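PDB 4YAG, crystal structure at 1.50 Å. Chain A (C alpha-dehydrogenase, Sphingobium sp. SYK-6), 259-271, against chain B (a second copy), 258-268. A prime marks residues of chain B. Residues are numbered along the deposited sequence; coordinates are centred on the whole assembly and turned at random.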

ATOM      1  N   CYS A 259       8.017 -17.583  -1.138  1.00 14.74           N
ATOM      2  CA  CYS A 259       7.842 -16.692  -0.002  1.00 14.16           C
ATOM      3  C   CYS A 259       8.959 -16.914   1.009  1.00 12.86           C
ATOM      4  O   CYS A 259       9.522 -15.952   1.536  1.00 15.01           O
ATOM      5  CB  CYS A 259       6.496 -16.918   0.683  1.00 13.05           C
ATOM      6  SG  CYS A 259       5.056 -16.266  -0.242  1.00 15.86           S
ATOM      7  N   GLU A 260       9.286 -18.173   1.297  1.00 15.56           N
ATOM      8  CA  GLU A 260      10.375 -18.460   2.244  1.00 16.35           C
ATOM      9  C   GLU A 260      11.652 -17.766   1.825  1.00 19.97           C
ATOM     10  O   GLU A 260      12.390 -17.229   2.660  1.00 18.86           O
ATOM     11  CB  GLU A 260      10.632 -19.967   2.352  1.00 19.58           C
ATOM     12  CG  GLU A 260       9.531 -20.679   3.095  1.00 19.93           C
ATOM     13  CD  GLU A 260       9.766 -22.164   3.249  1.00 30.97           C
ATOM     14  OE1 GLU A 260      10.214 -22.807   2.276  1.00 35.65           O
ATOM     15  OE2 GLU A 260       9.495 -22.686   4.353  1.00 31.52           O
ATOM     16  N   ALA A 261      11.949 -17.800   0.528  1.00 15.61           N
ATOM     17  CA  ALA A 261      13.187 -17.210   0.035  1.00 17.14           C
ATOM     18  C   ALA A 261      13.159 -15.690   0.208  1.00 16.39           C
ATOM     19  O   ALA A 261      14.166 -15.085   0.546  1.00 18.20           O
ATOM     20  CB  ALA A 261      13.435 -17.587  -1.439  1.00 18.02           C
ATOM     21  N   ARG A 262      12.009 -15.071  -0.043  1.00 12.72           N
ATOM     22  CA  ARG A 262      11.828 -13.635   0.208  1.00 11.53           C
ATOM     23  C   ARG A 262      12.032 -13.316   1.694  1.00 14.85           C
ATOM     24  O   ARG A 262      12.771 -12.393   2.060  1.00 15.33           O
ATOM     25  CB  ARG A 262      10.426 -13.186  -0.220  1.00 12.51           C
ATOM     26  CG  ARG A 262      10.190 -11.703  -0.046  1.00 13.24           C
ATOM     27  CD  ARG A 262       8.743 -11.292  -0.176  1.00 13.40           C
ATOM     28  NE  ARG A 262       8.653  -9.885   0.157  1.00 12.71           N
ATOM     29  CZ  ARG A 262       7.666  -9.302   0.814  1.00 12.38           C
ATOM     30  NH1 ARG A 262       6.580  -9.976   1.164  1.00 12.89           N
ATOM     31  NH2 ARG A 262       7.768  -8.012   1.099  1.00 12.51           N
ATOM     32  N   PHE A 263      11.353 -14.075   2.539  1.00 14.78           N
ATOM     33  CA  PHE A 263      11.435 -13.871   3.984  1.00 17.05           C
ATOM     34  C   PHE A 263      12.879 -14.025   4.473  1.00 18.64           C
ATOM     35  O   PHE A 263      13.367 -13.239   5.279  1.00 18.07           O
ATOM     36  CB  PHE A 263      10.534 -14.870   4.707  1.00 16.21           C
ATOM     37  CG  PHE A 263       9.070 -14.719   4.396  1.00 16.05           C
ATOM     38  CD1 PHE A 263       8.552 -13.524   3.899  1.00 14.49           C
ATOM     39  CD2 PHE A 263       8.188 -15.760   4.649  1.00 18.12           C
ATOM     40  CE1 PHE A 263       7.203 -13.406   3.616  1.00 16.17           C
ATOM     41  CE2 PHE A 263       6.846 -15.635   4.387  1.00 17.95           C
ATOM     42  CZ  PHE A 263       6.353 -14.469   3.875  1.00 14.81           C
ATOM     43  N   GLN A 264      13.578 -15.045   3.996  1.00 16.23           N
ATOM     44  CA  GLN A 264      14.984 -15.185   4.364  1.00 18.76           C
ATOM     45  C   GLN A 264      15.840 -14.015   3.925  1.00 18.10           C
ATOM     46  O   GLN A 264      16.722 -13.591   4.664  1.00 20.29           O
ATOM     47  CB  GLN A 264      15.538 -16.490   3.817  1.00 27.49           C
ATOM     48  CG  GLN A 264      14.997 -17.661   4.586  1.00 41.93           C
ATOM     49  CD  GLN A 264      15.418 -17.599   6.050  1.00 43.76           C
ATOM     50  OE1 GLN A 264      16.572 -17.322   6.353  1.00 38.97           O
ATOM     51  NE2 GLN A 264      14.466 -17.814   6.960  1.00 43.85           N
ATOM     52  N   ALA A 265      15.609 -13.490   2.726  1.00 15.46           N
ATOM     53  CA  ALA A 265      16.365 -12.347   2.256  1.00 14.82           C
ATOM     54  C   ALA A 265      16.089 -11.112   3.127  1.00 16.86           C
ATOM     55  O   ALA A 265      17.008 -10.359   3.464  1.00 18.14           O
ATOM     56  CB  ALA A 265      16.090 -12.062   0.785  1.00 16.93           C
ATOM     57  N   LEU A 266      14.835 -10.936   3.528  1.00 16.83           N
ATOM     58  CA  LEU A 266      14.488  -9.853   4.446  1.00 13.79           C
ATOM     59  C   LEU A 266      15.197 -10.031   5.791  1.00 15.52           C
ATOM     60  O   LEU A 266      15.800  -9.104   6.320  1.00 17.04           O
ATOM     61  CB  LEU A 266      12.963  -9.775   4.622  1.00 13.41           C
ATOM     62  CG  LEU A 266      12.178  -9.293   3.393  1.00 13.15           C
ATOM     63  CD1 LEU A 266      10.718  -9.655   3.491  1.00 14.06           C
ATOM     64  CD2 LEU A 266      12.350  -7.794   3.211  1.00 13.54           C
ATOM     65  N   LEU A 267      15.126 -11.226   6.358  1.00 15.34           N
ATOM     66  CA  LEU A 267      15.803 -11.470   7.635  1.00 19.52           C
ATOM     67  C   LEU A 267      17.307 -11.296   7.502  1.00 18.41           C
ATOM     68  O   LEU A 267      17.956 -10.727   8.393  1.00 21.40           O
ATOM     69  CB  LEU A 267      15.452 -12.865   8.154  1.00 18.29           C
ATOM     70  CG  LEU A 267      13.961 -13.056   8.449  1.00 21.05           C
ATOM     71  CD1 LEU A 267      13.657 -14.514   8.731  1.00 26.11           C
ATOM     72  CD2 LEU A 267      13.516 -12.192   9.623  1.00 24.81           C
ATOM     73  N   ASP A 268      17.879 -11.785   6.406  1.00 19.37           N
ATOM     74  CA  ASP A 268      19.324 -11.651   6.189  1.00 20.28           C
ATOM     75  C   ASP A 268      19.811 -10.203   6.155  1.00 20.59           C
ATOM     76  O   ASP A 268      20.993  -9.946   6.422  1.00 22.50           O
ATOM     77  CB  ASP A 268      19.760 -12.316   4.886  1.00 24.35           C
ATOM     78  CG  ASP A 268      19.741 -13.825   4.960  1.00 30.04           C
ATOM     79  OD1 ASP A 268      19.533 -14.384   6.060  1.00 29.62           O
ATOM     80  OD2 ASP A 268      19.936 -14.448   3.896  1.00 34.73           O
ATOM     81  N   SER A 269      18.938  -9.266   5.795  1.00 17.87           N
ATOM     82  CA  SER A 269      19.312  -7.856   5.730  1.00 17.84           C
ATOM     83  C   SER A 269      19.414  -7.237   7.131  1.00 19.53           C
ATOM     84  O   SER A 269      19.893  -6.117   7.277  1.00 24.27           O
ATOM     85  CB  SER A 269      18.340  -7.019   4.889  1.00 16.50           C
ATOM     86  OG  SER A 269      17.082  -6.797   5.534  1.00 16.13           O
ATOM     87  N   MET A 270      18.926  -7.945   8.142  1.00 18.47           N
ATOM     88  CA  MET A 270      18.896  -7.388   9.492  1.00 18.32           C
ATOM     89  C   MET A 270      20.176  -7.711  10.244  1.00 19.75           C
ATOM     90  O   MET A 270      20.610  -8.859  10.263  1.00 21.61           O
ATOM     91  CB  MET A 270      17.721  -7.933  10.274  1.00 16.72           C
ATOM     92  CG  MET A 270      16.385  -7.638   9.591  1.00 18.63           C
ATOM     93  SD  MET A 270      14.994  -8.377  10.480  1.00 19.48           S
ATOM     94  CE  MET A 270      13.642  -7.950   9.414  1.00 21.59           C
ATOM     95  N   PRO A 271      20.767  -6.705  10.886  1.00 19.48           N
ATOM     96  CA  PRO A 271      21.969  -6.955  11.694  1.00 24.21           C
ATOM     97  C   PRO A 271      21.639  -7.525  13.062  1.00 29.51           C
ATOM     98  O   PRO A 271      20.529  -8.013  13.255  1.00 29.56           O
ATOM     99  CB  PRO A 271      22.569  -5.563  11.851  1.00 31.06           C
ATOM    100  CG  PRO A 271      21.403  -4.655  11.812  1.00 29.40           C
ATOM    101  CD  PRO A 271      20.406  -5.281  10.864  1.00 23.32           C
TER
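Chain B (258-268) TCEARFQALLD

Antiparallel packing of identical helices about a twofold-like centre brings one residue against its own copy, and the pairing of Phe263 with Phe263′ is a clear example. Chain B is helical here, its backbone closed by i to i+4 hydrogen bonds, and it runs against helix 259-268 of chain A at 176°, with the axes 10.9 Å apart at closest approach. In this register Phe263 lies opposite its own copy (CA to CA 6.9 Å), Cys259 faces Leu267′, and Leu267 faces Glu260′.

Both phenylalanines point toward the partner helix and adopt chi1 m, with chi2 near -20°. With matching angles, and the helices placed as they are, the rings lie almost parallel, 4° between planes and centroids 4.1 Å apart, as an offset stack; the offset places Phe263′ CB over the face of the Phe263 ring, 3.5 Å from Phe263 CD2. The leucines are all m,t, a common helical rotamer, since p at chi1 would press the gamma carbon against the preceding turn; here it accompanies delta-carbon contacts such as Leu267 CD2 to Phe263′ CE2, 3.9 Å. Phe263 CE2 lies 4.0 Å from Leu267′ CG.

Glu260′ starts sideways, but its m,t chain brings the end nearer, with Glu260′ CG 3.7 Å from Leu267 CD1, while the carboxylate remains beyond the apolar centre. Past the chain A helix, extended Met270 (m,t,t) brings CE within 3.9 Å of Cys259′ SG. No direct hydrogen bond crosses; apolar fit dominates.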

ATOM      1  N   THR B 258      10.085 -11.087  15.719  1.00 16.34           N
ATOM      2  CA  THR B 258       8.686 -10.756  15.541  1.00 18.01           C
ATOM      3  C   THR B 258       8.319 -10.914  14.070  1.00 15.19           C
ATOM      4  O   THR B 258       7.219 -11.334  13.729  1.00 16.73           O
ATOM      5  CB  THR B 258       8.369  -9.321  16.043  1.00 19.33           C
ATOM      6  OG1 THR B 258       9.364  -8.403  15.579  1.00 18.66           O
ATOM      7  CG2 THR B 258       8.351  -9.295  17.557  1.00 18.61           C
ATOM      8  N   CYS B 259       9.255 -10.566  13.193  1.00 15.73           N
ATOM      9  CA  CYS B 259       9.069 -10.807  11.777  1.00 14.10           C
ATOM     10  C   CYS B 259       9.036 -12.310  11.503  1.00 16.32           C
ATOM     11  O   CYS B 259       8.163 -12.759  10.760  1.00 16.19           O
ATOM     12  CB  CYS B 259      10.188 -10.167  10.964  1.00 15.84           C
ATOM     13  SG  CYS B 259      10.043  -8.374  10.762  1.00 16.52           S
ATOM     14  N   GLU B 260       9.968 -13.080  12.077  1.00 16.84           N
ATOM     15  CA  GLU B 260       9.935 -14.535  11.910  1.00 16.35           C
ATOM     16  C   GLU B 260       8.586 -15.106  12.294  1.00 19.31           C
ATOM     17  O   GLU B 260       8.040 -15.950  11.596  1.00 19.59           O
ATOM     18  CB  GLU B 260      11.040 -15.221  12.721  1.00 21.10           C
ATOM     19  CG  GLU B 260      12.409 -15.046  12.122  1.00 24.18           C
ATOM     20  CD  GLU B 260      13.508 -15.679  12.966  1.00 33.59           C
ATOM     21  OE1 GLU B 260      13.264 -15.949  14.154  1.00 36.66           O
ATOM     22  OE2 GLU B 260      14.611 -15.899  12.433  1.00 42.02           O
ATOM     23  N   ALA B 261       8.024 -14.655  13.411  1.00 16.07           N
ATOM     24  CA  ALA B 261       6.744 -15.191  13.842  1.00 15.67           C
ATOM     25  C   ALA B 261       5.620 -14.838  12.864  1.00 15.91           C
ATOM     26  O   ALA B 261       4.726 -15.641  12.610  1.00 17.49           O
ATOM     27  CB  ALA B 261       6.405 -14.706  15.253  1.00 17.14           C
ATOM     28  N   ARG B 262       5.642 -13.621  12.322  1.00 13.82           N
ATOM     29  CA  ARG B 262       4.667 -13.232  11.331  1.00 12.89           C
ATOM     30  C   ARG B 262       4.806 -14.119  10.101  1.00 12.15           C
ATOM     31  O   ARG B 262       3.825 -14.626   9.583  1.00 13.46           O
ATOM     32  CB  ARG B 262       4.863 -11.764  10.926  1.00 11.67           C
ATOM     33  CG  ARG B 262       3.899 -11.267   9.887  1.00 11.78           C
ATOM     34  CD  ARG B 262       4.249  -9.901   9.296  1.00 13.99           C
ATOM     35  NE  ARG B 262       3.310  -9.617   8.214  1.00 14.51           N
ATOM     36  CZ  ARG B 262       3.616  -9.039   7.062  1.00 13.03           C
ATOM     37  NH1 ARG B 262       4.841  -8.611   6.810  1.00 14.17           N
ATOM     38  NH2 ARG B 262       2.669  -8.879   6.153  1.00 12.20           N
ATOM     39  N   PHE B 263       6.029 -14.243   9.612  1.00 12.19           N
ATOM     40  CA  PHE B 263       6.303 -15.060   8.429  1.00 14.41           C
ATOM     41  C   PHE B 263       5.824 -16.499   8.643  1.00 15.79           C
ATOM     42  O   PHE B 263       5.217 -17.114   7.756  1.00 17.69           O
ATOM     43  CB  PHE B 263       7.807 -15.020   8.094  1.00 14.09           C
ATOM     44  CG  PHE B 263       8.328 -13.644   7.729  1.00 13.11           C
ATOM     45  CD1 PHE B 263       7.477 -12.629   7.317  1.00 15.36           C
ATOM     46  CD2 PHE B 263       9.687 -13.369   7.812  1.00 14.18           C
ATOM     47  CE1 PHE B 263       7.976 -11.375   6.987  1.00 16.95           C
ATOM     48  CE2 PHE B 263      10.185 -12.132   7.506  1.00 15.07           C
ATOM     49  CZ  PHE B 263       9.344 -11.129   7.080  1.00 16.17           C
ATOM     50  N   GLN B 264       6.074 -17.043   9.827  1.00 15.20           N
ATOM     51  CA  GLN B 264       5.635 -18.395  10.126  1.00 17.82           C
ATOM     52  C   GLN B 264       4.119 -18.513  10.072  1.00 16.57           C
ATOM     53  O   GLN B 264       3.566 -19.485   9.528  1.00 16.97           O
ATOM     54  CB  GLN B 264       6.154 -18.840  11.491  1.00 19.75           C
ATOM     55  CG  GLN B 264       5.966 -20.335  11.736  1.00 27.37           C
ATOM     56  CD  GLN B 264       6.663 -21.176  10.680  1.00 33.96           C
ATOM     57  OE1 GLN B 264       7.858 -21.024  10.442  1.00 33.69           O
ATOM     58  NE2 GLN B 264       5.907 -22.041  10.016  1.00 33.52           N
ATOM     59  N   ALA B 265       3.413 -17.527  10.620  1.00 13.91           N
ATOM     60  CA  ALA B 265       1.959 -17.564  10.613  1.00 16.29           C
ATOM     61  C   ALA B 265       1.410 -17.468   9.188  1.00 13.91           C
ATOM     62  O   ALA B 265       0.401 -18.085   8.845  1.00 15.92           O
ATOM     63  CB  ALA B 265       1.387 -16.422  11.478  1.00 18.49           C
ATOM     64  N   LEU B 266       2.066 -16.665   8.354  1.00 14.05           N
ATOM     65  CA  LEU B 266       1.682 -16.588   6.951  1.00 12.62           C
ATOM     66  C   LEU B 266       1.905 -17.937   6.245  1.00 13.56           C
ATOM     67  O   LEU B 266       1.028 -18.419   5.533  1.00 14.28           O
ATOM     68  CB  LEU B 266       2.460 -15.483   6.241  1.00 13.25           C
ATOM     69  CG  LEU B 266       2.069 -14.049   6.605  1.00 12.92           C
ATOM     70  CD1 LEU B 266       3.174 -13.095   6.212  1.00 13.50           C
ATOM     71  CD2 LEU B 266       0.740 -13.666   5.967  1.00 13.10           C
ATOM     72  N   LEU B 267       3.063 -18.539   6.443  1.00 14.89           N
ATOM     73  CA  LEU B 267       3.344 -19.827   5.818  1.00 14.78           C
ATOM     74  C   LEU B 267       2.348 -20.873   6.339  1.00 19.70           C
ATOM     75  O   LEU B 267       1.857 -21.721   5.587  1.00 18.15           O
ATOM     76  CB  LEU B 267       4.784 -20.243   6.094  1.00 17.61           C
ATOM     77  CG  LEU B 267       5.867 -19.378   5.448  1.00 19.32           C
ATOM     78  CD1 LEU B 267       7.250 -19.734   5.993  1.00 20.18           C
ATOM     79  CD2 LEU B 267       5.854 -19.508   3.925  1.00 21.57           C
ATOM     80  N   ASP B 268       2.042 -20.816   7.633  1.00 18.82           N
ATOM     81  CA  ASP B 268       1.150 -21.809   8.227  1.00 18.31           C
ATOM     82  C   ASP B 268      -0.259 -21.722   7.658  1.00 18.63           C
ATOM     83  O   ASP B 268      -1.020 -22.702   7.747  1.00 22.32           O
ATOM     84  CB  ASP B 268       1.095 -21.673   9.753  1.00 21.53           C
ATOM     85  CG  ASP B 268       2.372 -22.118  10.440  1.00 29.09           C
ATOM     86  OD1 ASP B 268       3.219 -22.808   9.817  1.00 25.08           O
ATOM     87  OD2 ASP B 268       2.535 -21.780  11.636  1.00 28.85           O
TER
HETATM   88  O   HOH W   1      13.675 -17.833   9.862  1.00 48.27           O